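Local coordinates for tailspike protein (Acinetobacter phage vB_ApiP_P1, PDB 6E1R) that probably binds and hydrolyses the capsular polysaccharide of its Acinetobacter host as the trimeric tailspike of the phage, at residues V155-F159 against T185-L190; Y189-F195 against N211-F217; N120-D126 against I150-K156. All blocks are in the same frame, centred on the assembly; numbering follows the deposited sequence.

Contact 1 of 3, residues V155-F159 against T185-L190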
loop_
_atom_site.group_PDB
_atom_site.type_symbol
_atom_site.label_atom_id
_atom_site.label_comp_id
_atom_site.label_asym_id
_atom_site.label_seq_id
_atom_site.Cartn_x
_atom_site.Cartn_y
_atom_site.Cartn_z
ATOM N N VAL A 155 -2.861 -7.653 -30.967
ATOM C CA VAL A 155 -2.189 -8.640 -30.130
ATOM C C VAL A 155 -2.380 -10.019 -30.745
ATOM O O VAL A 155 -3.504 -10.416 -31.074
ATOM C CB VAL A 155 -2.727 -8.587 -28.693
ATOM C CG1 VAL A 155 -1.998 -9.592 -27.819
ATOM C CG2 VAL A 155 -2.585 -7.182 -28.130
ATOM N N LYS A 156 -1.282 -10.753 -30.900
ATOM C CA LYS A 156 -1.332 -12.067 -31.520
ATOM C C LYS A 156 -1.952 -13.092 -30.573
ATOM O O LYS A 156 -2.034 -12.891 -29.358
ATOM C CB LYS A 156 0.069 -12.516 -31.927
ATOM C CG LYS A 156 0.758 -11.597 -32.922
ATOM C CD LYS A 156 2.189 -12.041 -33.168
ATOM C CE LYS A 156 2.864 -11.179 -34.216
ATOM N NZ LYS A 156 4.250 -11.645 -34.495
ATOM N N ALA A 157 -2.392 -14.206 -31.152
ATOM C CA ALA A 157 -3.047 -15.249 -30.377
ATOM C C ALA A 157 -2.057 -15.940 -29.445
ATOM O O ALA A 157 -0.858 -16.026 -29.726
ATOM C CB ALA A 157 -3.694 -16.277 -31.304
ATOM N N GLY A 158 -2.575 -16.435 -28.327
ATOM C CA GLY A 158 -1.731 -17.153 -27.384
ATOM C C GLY A 158 -0.801 -16.206 -26.652
ATOM O O GLY A 158 -1.228 -15.200 -26.072
ATOM N N PHE A 159 0.493 -16.527 -26.679
ATOM C CA PHE A 159 1.528 -15.716 -26.052
ATOM C C PHE A 159 2.472 -15.105 -27.080
ATOM O O PHE A 159 3.558 -14.638 -26.720
ATOM C CB PHE A 159 2.326 -16.546 -25.043
ATOM C CG PHE A 159 1.497 -17.133 -23.936
ATOM C CD1 PHE A 159 0.832 -18.335 -24.111
ATOM C CD2 PHE A 159 1.399 -16.491 -22.712
ATOM C CE1 PHE A 159 0.076 -18.880 -23.091
ATOM C CE2 PHE A 159 0.646 -17.033 -21.688
ATOM C CZ PHE A 159 -0.018 -18.227 -21.879
ATOM N N THR A 185 -6.598 -10.972 -30.982
ATOM C CA THR A 185 -7.153 -11.992 -31.861
ATOM C C THR A 185 -7.264 -13.299 -31.085
ATOM O O THR A 185 -6.265 -13.790 -30.546
ATOM C CB THR A 185 -6.288 -12.176 -33.108
ATOM O OG1 THR A 185 -4.925 -12.392 -32.723
ATOM C CG2 THR A 185 -6.374 -10.951 -34.004
ATOM N N SER A 186 -8.475 -13.854 -31.025
ATOM C CA SER A 186 -8.741 -15.094 -30.293
ATOM C C SER A 186 -8.302 -14.989 -28.833
ATOM O O SER A 186 -7.702 -15.912 -28.280
ATOM C CB SER A 186 -8.075 -16.290 -30.977
ATOM O OG SER A 186 -8.401 -17.498 -30.314
ATOM N N ASN A 187 -8.609 -13.850 -28.208
ATOM C CA ASN A 187 -8.252 -13.580 -26.812
ATOM C C ASN A 187 -6.748 -13.699 -26.576
ATOM O O ASN A 187 -6.302 -14.261 -25.573
ATOM C CB ASN A 187 -9.024 -14.496 -25.860
ATOM C CG ASN A 187 -10.524 -14.316 -25.969
ATOM O OD1 ASN A 187 -11.239 -15.218 -26.405
ATOM N ND2 ASN A 187 -11.011 -13.149 -25.565
ATOM N N GLY A 188 -5.959 -13.167 -27.507
ATOM C CA GLY A 188 -4.518 -13.222 -27.367
ATOM C C GLY A 188 -4.028 -12.392 -26.196
ATOM O O GLY A 188 -4.604 -11.361 -25.844
ATOM N N TYR A 189 -2.934 -12.847 -25.592
ATOM C CA TYR A 189 -2.408 -12.244 -24.373
ATOM C C TYR A 189 -1.495 -11.071 -24.710
ATOM O O TYR A 189 -0.496 -11.238 -25.419
ATOM C CB TYR A 189 -1.649 -13.282 -23.548
ATOM C CG TYR A 189 -2.385 -13.776 -22.324
ATOM C CD1 TYR A 189 -3.470 -13.079 -21.806
ATOM C CD2 TYR A 189 -1.988 -14.939 -21.680
ATOM C CE1 TYR A 189 -4.136 -13.531 -20.679
ATOM C CE2 TYR A 189 -2.645 -15.398 -20.558
ATOM C CZ TYR A 189 -3.718 -14.692 -20.062
ATOM O OH TYR A 189 -4.370 -15.153 -18.943
ATOM N N LEU A 190 -1.837 -9.888 -24.202
ATOM C CA LEU A 190 -0.910 -8.756 -24.174
ATOM C C LEU A 190 -0.157 -8.874 -22.855
ATOM O O LEU A 190 -0.525 -8.271 -21.847
ATOM C CB LEU A 190 -1.654 -7.431 -24.299
ATOM C CG LEU A 190 -0.926 -6.239 -24.936
ATOM C CD1 LEU A 190 -1.888 -5.078 -25.151
ATOM C CD2 LEU A 190 0.266 -5.789 -24.110
HETATM O O HOH W 1 -0.148 -12.823 -27.558
#
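The turn that follows strand 151-155 lies against the start of strand 189-196, and residues 185-190 meet it one by one. Thr185 grips Val155 O twice: its backbone N donates over 3.1 Å and its OG1 over 2.9 Å, which carries the pairing of strands 151-155 and 178-184 one step further. Ser186 and Asn187, both with positive phi, then swing the chain round, and the ND2 of Asn187 bonds Leu240 O. At Gly188 the two backbones nearly touch. Its CA sits 3.2 Å from Lys156 O in a CA-H...O contact and 3.9 Å from Ala157 CA. Tyr189 N donates to Gly158 O at 2.9 Å, and the tyrosine ring turns its edge to the face of Phe159, centroids 5.4 Å apart and planes at 65°, while its hydroxyl bonds Glu247 O. A water lies within hydrogen-bonding distance of both segments, 2.6 Å from Lys156 O and 2.7 Å from Tyr189 O, bridging them. Leu190 ends the segment on the interior, its CD1 3.7 Å from Val155 CG2. Backbone polar bonding dominates, and it draws the segments so close that a CB at position 188 would collide with Lys156 O: the fit calls for glycine there.

Contact 2 of 3, residues Y189-F195 against N211-F217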
loop_
_atom_site.group_PDB
_atom_site.type_symbol
_atom_site.label_atom_id
_atom_site.label_comp_id
_atom_site.label_asym_id
_atom_site.label_seq_id
_atom_site.Cartn_x
_atom_site.Cartn_y
_atom_site.Cartn_z
ATOM N N TYR A 189 -2.934 -12.847 -25.592
ATOM C CA TYR A 189 -2.408 -12.244 -24.373
ATOM C C TYR A 189 -1.495 -11.071 -24.710
ATOM O O TYR A 189 -0.496 -11.238 -25.419
ATOM C CB TYR A 189 -1.649 -13.282 -23.548
ATOM C CG TYR A 189 -2.385 -13.776 -22.324
ATOM C CD1 TYR A 189 -3.470 -13.079 -21.806
ATOM C CD2 TYR A 189 -1.988 -14.939 -21.680
ATOM C CE1 TYR A 189 -4.136 -13.531 -20.679
ATOM C CE2 TYR A 189 -2.645 -15.398 -20.558
ATOM C CZ TYR A 189 -3.718 -14.692 -20.062
ATOM O OH TYR A 189 -4.370 -15.153 -18.943
ATOM N N LEU A 190 -1.837 -9.888 -24.202
ATOM C CA LEU A 190 -0.910 -8.756 -24.174
ATOM C C LEU A 190 -0.157 -8.874 -22.855
ATOM O O LEU A 190 -0.525 -8.271 -21.847
ATOM C CB LEU A 190 -1.654 -7.431 -24.299
ATOM C CG LEU A 190 -0.926 -6.239 -24.936
ATOM C CD1 LEU A 190 -1.888 -5.078 -25.151
ATOM C CD2 LEU A 190 0.266 -5.789 -24.110
ATOM N N SER A 191 0.907 -9.671 -22.862
ATOM C CA SER A 191 1.541 -10.145 -21.641
ATOM C C SER A 191 2.885 -9.468 -21.404
ATOM O O SER A 191 3.638 -9.207 -22.348
ATOM C CB SER A 191 1.732 -11.664 -21.692
ATOM O OG SER A 191 2.513 -12.118 -20.602
ATOM N N GLN A 192 3.173 -9.199 -20.131
ATOM C CA GLN A 192 4.462 -8.684 -19.670
ATOM C C GLN A 192 4.853 -7.405 -20.410
ATOM O O GLN A 192 5.921 -7.296 -21.015
ATOM C CB GLN A 192 5.548 -9.756 -19.789
ATOM C CG GLN A 192 5.327 -10.943 -18.861
ATOM C CD GLN A 192 6.463 -11.944 -18.899
ATOM O OE1 GLN A 192 7.354 -11.858 -19.743
ATOM N NE2 GLN A 192 6.439 -12.902 -17.979
ATOM N N SER A 193 3.959 -6.425 -20.343
ATOM C CA SER A 193 4.142 -5.141 -21.000
ATOM C C SER A 193 4.219 -4.028 -19.962
ATOM O O SER A 193 3.871 -4.204 -18.791
ATOM C CB SER A 193 3.004 -4.859 -21.988
ATOM O OG SER A 193 3.243 -3.661 -22.708
ATOM N N THR A 194 4.686 -2.866 -20.413
ATOM C CA THR A 194 4.763 -1.675 -19.580
ATOM C C THR A 194 4.275 -0.485 -20.389
ATOM O O THR A 194 4.707 -0.290 -21.529
ATOM C CB THR A 194 6.193 -1.422 -19.084
ATOM O OG1 THR A 194 6.641 -2.542 -18.309
ATOM C CG2 THR A 194 6.247 -0.163 -18.228
ATOM N N PHE A 195 3.368 0.293 -19.810
ATOM C CA PHE A 195 2.850 1.509 -20.429
ATOM C C PHE A 195 3.331 2.689 -19.591
ATOM O O PHE A 195 2.784 2.967 -18.521
ATOM C CB PHE A 195 1.330 1.461 -20.534
ATOM C CG PHE A 195 0.822 0.364 -21.426
ATOM C CD1 PHE A 195 0.602 -0.910 -20.925
ATOM C CD2 PHE A 195 0.583 0.601 -22.769
ATOM C CE1 PHE A 195 0.140 -1.923 -21.744
ATOM C CE2 PHE A 195 0.123 -0.409 -23.596
ATOM C CZ PHE A 195 -0.099 -1.673 -23.083
ATOM N N ASN A 211 -6.517 -8.489 -24.155
ATOM C CA ASN A 211 -6.482 -9.324 -22.955
ATOM C C ASN A 211 -5.174 -9.044 -22.224
ATOM O O ASN A 211 -4.133 -9.627 -22.535
ATOM C CB ASN A 211 -6.618 -10.797 -23.325
ATOM C CG ASN A 211 -6.965 -11.671 -22.134
ATOM O OD1 ASN A 211 -7.240 -11.172 -21.044
ATOM N ND2 ASN A 211 -6.959 -12.984 -22.341
ATOM N N LEU A 212 -5.232 -8.152 -21.238
ATOM C CA LEU A 212 -4.043 -7.715 -20.520
ATOM C C LEU A 212 -3.658 -8.711 -19.435
ATOM O O LEU A 212 -4.520 -9.259 -18.743
ATOM C CB LEU A 212 -4.288 -6.344 -19.889
ATOM C CG LEU A 212 -4.571 -5.194 -20.855
ATOM C CD1 LEU A 212 -4.995 -3.953 -20.089
ATOM C CD2 LEU A 212 -3.351 -4.908 -21.714
ATOM N N ILE A 213 -2.356 -8.930 -19.276
ATOM C CA ILE A 213 -1.851 -9.732 -18.166
ATOM C C ILE A 213 -0.409 -9.325 -17.894
ATOM O O ILE A 213 0.377 -9.109 -18.820
ATOM C CB ILE A 213 -1.982 -11.249 -18.444
ATOM C CG1 ILE A 213 -1.555 -12.056 -17.213
ATOM C CG2 ILE A 213 -1.167 -11.656 -19.654
ATOM C CD1 ILE A 213 -1.808 -13.544 -17.333
ATOM N N LEU A 214 -0.080 -9.198 -16.605
ATOM C CA LEU A 214 1.259 -8.811 -16.156
ATOM C C LEU A 214 1.698 -7.485 -16.778
ATOM O O LEU A 214 2.834 -7.335 -17.230
ATOM C CB LEU A 214 2.274 -9.918 -16.450
ATOM C CG LEU A 214 2.253 -11.103 -15.480
ATOM C CD1 LEU A 214 3.088 -12.254 -16.017
ATOM C CD2 LEU A 214 2.745 -10.684 -14.104
ATOM N N CYS A 215 0.789 -6.512 -16.792
ATOM C CA CYS A 215 1.049 -5.190 -17.347
ATOM C C CYS A 215 0.970 -4.145 -16.244
ATOM O O CYS A 215 0.026 -4.150 -15.446
ATOM C CB CYS A 215 0.053 -4.848 -18.457
ATOM S SG CYS A 215 0.163 -5.907 -19.909
ATOM N N ASP A 216 1.958 -3.258 -16.197
ATOM C CA ASP A 216 1.952 -2.125 -15.286
ATOM C C ASP A 216 1.781 -0.831 -16.071
ATOM O O ASP A 216 2.277 -0.695 -17.192
ATOM C CB ASP A 216 3.237 -2.069 -14.453
ATOM C CG ASP A 216 4.466 -1.797 -15.294
ATOM O OD1 ASP A 216 4.612 -2.434 -16.358
ATOM O OD2 ASP A 216 5.284 -0.942 -14.894
ATOM N N PHE A 217 1.071 0.120 -15.469
ATOM C CA PHE A 217 0.768 1.401 -16.094
ATOM C C PHE A 217 1.341 2.509 -15.224
ATOM O O PHE A 217 0.947 2.655 -14.062
ATOM C CB PHE A 217 -0.741 1.584 -16.272
ATOM C CG PHE A 217 -1.370 0.605 -17.226
ATOM C CD1 PHE A 217 -1.579 -0.713 -16.852
ATOM C CD2 PHE A 217 -1.765 1.008 -18.490
ATOM C CE1 PHE A 217 -2.163 -1.612 -17.726
ATOM C CE2 PHE A 217 -2.348 0.114 -19.367
ATOM C CZ PHE A 217 -2.547 -1.198 -18.984
#
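Two phenylalanines sit at the apolar centre: the rings of Phe195 and Phe217 lie nearly parallel (8°) but slid apart, centroids 4.8 Å from each other, with Phe195 CD1 3.5 Å from Phe217 CE2. Phe166 and Phe253 carry the row on to either side. On the same inward face Leu190 CD1 meets Leu212 CD2 at 3.7 Å, and between these pairs Cys215 SG comes within 4.2 Å of Leu190 CD2 and 4.4 Å of Phe195 CE1. Round the outside, Ile213 CG2 rests on the face of the Tyr189 ring, 3.5 Å from its centroid, a CH-pi contact. The backbones run parallel and in step, joined by Leu190 N to Asn211 O (2.8 Å), Ile213 N to Leu190 O (3.2 Å), Gln192 N to Ile213 O (3.1 Å) and Phe195 N to Asp216 O (3.0 Å). Gln192 and Leu214, both with positive phi, bend the two chains at the same level, and beyond the bend Asp216 N reaches Ser193 O only weakly. At the polar edge Thr194 OG1 donates to Asp216 OD1 over 2.8 Å; here a second subunit closes in, its His197 bonding Thr194 and its Lys219 bonding Leu214 O. Like residues stacked at one spacing from coil to coil, aromatic on aromatic and bend on bend, are the signature of a right-handed parallel beta-helix, the fold of many trimeric phage tailspikes.

Contact 3 of 3, residues N120-D126 against I150-K156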
loop_
_atom_site.group_PDB
_atom_site.type_symbol
_atom_site.label_atom_id
_atom_site.label_comp_id
_atom_site.label_asym_id
_atom_site.label_seq_id
_atom_site.Cartn_x
_atom_site.Cartn_y
_atom_site.Cartn_z
ATOM N N ASN A 120 -4.070 3.356 -41.248
ATOM C CA ASN A 120 -5.390 2.846 -41.588
ATOM C C ASN A 120 -5.428 1.327 -41.599
ATOM O O ASN A 120 -6.490 0.747 -41.856
ATOM C CB ASN A 120 -5.851 3.378 -42.955
ATOM C CG ASN A 120 -4.992 2.878 -44.101
ATOM O OD1 ASN A 120 -3.880 2.393 -43.899
ATOM N ND2 ASN A 120 -5.509 2.999 -45.317
ATOM N N THR A 121 -4.301 0.669 -41.340
ATOM C CA THR A 121 -4.223 -0.781 -41.259
ATOM C C THR A 121 -3.505 -1.165 -39.973
ATOM O O THR A 121 -2.558 -0.491 -39.556
ATOM C CB THR A 121 -3.485 -1.357 -42.478
ATOM O OG1 THR A 121 -4.184 -0.989 -43.674
ATOM C CG2 THR A 121 -3.392 -2.874 -42.399
ATOM N N THR A 122 -3.966 -2.244 -39.345
ATOM C CA THR A 122 -3.427 -2.649 -38.058
ATOM C C THR A 122 -1.984 -3.127 -38.197
ATOM O O THR A 122 -1.508 -3.467 -39.284
ATOM C CB THR A 122 -4.278 -3.754 -37.432
ATOM O OG1 THR A 122 -3.831 -3.997 -36.092
ATOM C CG2 THR A 122 -4.167 -5.040 -38.238
ATOM N N THR A 123 -1.288 -3.148 -37.065
ATOM C CA THR A 123 0.077 -3.650 -36.977
ATOM C C THR A 123 0.140 -4.689 -35.870
ATOM O O THR A 123 -0.066 -4.361 -34.697
ATOM C CB THR A 123 1.068 -2.516 -36.702
ATOM O OG1 THR A 123 0.566 -1.288 -37.247
ATOM C CG2 THR A 123 2.418 -2.833 -37.296
ATOM N N GLU A 124 0.423 -5.935 -36.240
ATOM C CA GLU A 124 0.488 -6.999 -35.250
ATOM C C GLU A 124 1.668 -6.775 -34.314
ATOM O O GLU A 124 2.774 -6.442 -34.749
ATOM C CB GLU A 124 0.595 -8.360 -35.936
ATOM C CG GLU A 124 -0.666 -8.762 -36.687
ATOM C CD GLU A 124 -0.670 -10.221 -37.094
ATOM O OE1 GLU A 124 0.386 -10.878 -36.974
ATOM O OE2 GLU A 124 -1.729 -10.715 -37.534
ATOM N N LEU A 125 1.426 -6.963 -33.021
ATOM C CA LEU A 125 2.435 -6.701 -31.998
ATOM C C LEU A 125 3.396 -7.882 -31.969
ATOM O O LEU A 125 3.069 -8.955 -31.453
ATOM C CB LEU A 125 1.769 -6.470 -30.645
ATOM C CG LEU A 125 2.580 -5.962 -29.445
ATOM C CD1 LEU A 125 1.639 -5.323 -28.440
ATOM C CD2 LEU A 125 3.392 -7.055 -28.770
ATOM N N ASP A 126 4.584 -7.690 -32.533
ATOM C CA ASP A 126 5.628 -8.699 -32.434
ATOM C C ASP A 126 6.154 -8.778 -31.007
ATOM O O ASP A 126 6.142 -7.796 -30.259
ATOM C CB ASP A 126 6.779 -8.384 -33.388
ATOM C CG ASP A 126 6.380 -8.505 -34.842
ATOM O OD1 ASP A 126 5.373 -9.185 -35.133
ATOM O OD2 ASP A 126 7.077 -7.919 -35.694
ATOM N N ILE A 150 -10.103 0.518 -36.807
ATOM C CA ILE A 150 -9.224 -0.643 -36.655
ATOM C C ILE A 150 -8.325 -0.439 -35.453
ATOM O O ILE A 150 -7.980 0.692 -35.086
ATOM C CB ILE A 150 -8.360 -0.877 -37.914
ATOM C CG1 ILE A 150 -7.681 0.424 -38.355
ATOM C CG2 ILE A 150 -9.198 -1.456 -39.043
ATOM C CD1 ILE A 150 -6.243 0.565 -37.897
ATOM N N PRO A 151 -7.924 -1.536 -34.811
ATOM C CA PRO A 151 -6.938 -1.431 -33.727
ATOM C C PRO A 151 -5.586 -0.996 -34.273
ATOM O O PRO A 151 -5.116 -1.512 -35.288
ATOM C CB PRO A 151 -6.888 -2.851 -33.152
ATOM C CG PRO A 151 -7.346 -3.726 -34.273
ATOM C CD PRO A 151 -8.377 -2.923 -35.012
ATOM N N ILE A 152 -4.966 -0.026 -33.594
ATOM C CA ILE A 152 -3.642 0.438 -34.002
ATOM C C ILE A 152 -2.639 -0.707 -33.930
ATOM O O ILE A 152 -1.842 -0.920 -34.851
ATOM C CB ILE A 152 -3.203 1.632 -33.135
ATOM C CG1 ILE A 152 -4.092 2.845 -33.417
ATOM C CG2 ILE A 152 -1.740 1.961 -33.376
ATOM C CD1 ILE A 152 -3.742 4.062 -32.591
ATOM N N PHE A 153 -2.672 -1.464 -32.837
ATOM C CA PHE A 153 -1.869 -2.666 -32.682
ATOM C C PHE A 153 -2.785 -3.859 -32.461
ATOM O O PHE A 153 -3.819 -3.746 -31.795
ATOM C CB PHE A 153 -0.876 -2.540 -31.519
ATOM C CG PHE A 153 0.276 -1.617 -31.802
ATOM C CD1 PHE A 153 1.359 -2.053 -32.548
ATOM C CD2 PHE A 153 0.281 -0.320 -31.317
ATOM C CE1 PHE A 153 2.423 -1.211 -32.810
ATOM C CE2 PHE A 153 1.342 0.527 -31.575
ATOM C CZ PHE A 153 2.416 0.081 -32.323
ATOM N N THR A 154 -2.402 -5.000 -33.025
ATOM C CA THR A 154 -3.164 -6.235 -32.909
ATOM C C THR A 154 -2.344 -7.250 -32.123
ATOM O O THR A 154 -1.260 -7.649 -32.559
ATOM C CB THR A 154 -3.529 -6.790 -34.287
ATOM O OG1 THR A 154 -4.524 -5.953 -34.891
ATOM C CG2 THR A 154 -4.062 -8.205 -34.168
ATOM N N VAL A 155 -2.861 -7.653 -30.967
ATOM C CA VAL A 155 -2.189 -8.640 -30.130
ATOM C C VAL A 155 -2.380 -10.019 -30.745
ATOM O O VAL A 155 -3.504 -10.416 -31.074
ATOM C CB VAL A 155 -2.727 -8.587 -28.693
ATOM C CG1 VAL A 155 -1.998 -9.592 -27.819
ATOM C CG2 VAL A 155 -2.585 -7.182 -28.130
ATOM N N LYS A 156 -1.282 -10.753 -30.900
ATOM C CA LYS A 156 -1.332 -12.067 -31.520
ATOM C C LYS A 156 -1.952 -13.092 -30.573
ATOM O O LYS A 156 -2.034 -12.891 -29.358
ATOM C CB LYS A 156 0.069 -12.516 -31.927
ATOM C CG LYS A 156 0.758 -11.597 -32.922
ATOM C CD LYS A 156 2.189 -12.041 -33.168
ATOM C CE LYS A 156 2.864 -11.179 -34.216
ATOM N NZ LYS A 156 4.250 -11.645 -34.495
#
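Thr122 takes the t rotamer, which swings OG1 across to the other segment, 2.4 Å from Thr154 OG1 in a very short hydrogen bond and 2.9 Å from Pro151 O. Thr154, at m, brings its own hydroxyl to the same spot. Thr123 sits between wells, chi1 -29°, and its OG1 makes a weak bond of 3.4 Å to Ile152 O. The same carbonyl takes Thr123 N at 3.2 Å. From there the backbones run parallel, with Thr154 N on Thr123 O (2.9 Å) and Leu125 N on Thr154 O (2.8 Å). These are successive coils of a parallel beta-helix at its N-terminal part, where strand 123-124 borders its three-stranded sheet and strand 151-155 pairs in turn with 178-184. Helix 94-106 covers the face bearing Thr123, Leu97 and Val101 touching that side chain. Phe153, also m, points to this face with its CD1 4.2 Å from Thr123 CB, whereas Glu124 and Thr154 share the other, where Glu124 CG lies 4.2 Å from Thr154 CB. Leu125 (t, t) packs inward on Phe182 and Phe166. Ile150 is p at chi1 but between wells at chi2 (98°), and its CD1 lies 3.8 Å from Thr121 C. Lys156 leaves the backbone at m and then runs fully extended, t at chi2, chi3 and chi4, so that NZ reaches Asp126 OD1 in a salt bridge of 2.8 Å.

All three contacts sit in the first coils of the beta-helix. Contact 3 comes first along the chain, contact 1 begins on the stretch where it ends, and contact 2 opens once contact 1 has closed. Contacts 1 and 3, centres about 11 Å apart, share Val155 and Lys156; contacts 1 and 2, centres about 12 Å apart, share Tyr189 and Leu190 at the start of strand 189-196; the centres of contacts 2 and 3 lie about 16 Å apart. Contact 1 joins the turn after strand 151-155 to the start of strand 189-196, in the sheet that contact 2 continues. A second subunit touches contact 2 but no other chain touches contacts 1 and 3, so the same coils serve both shaft and trimer interface.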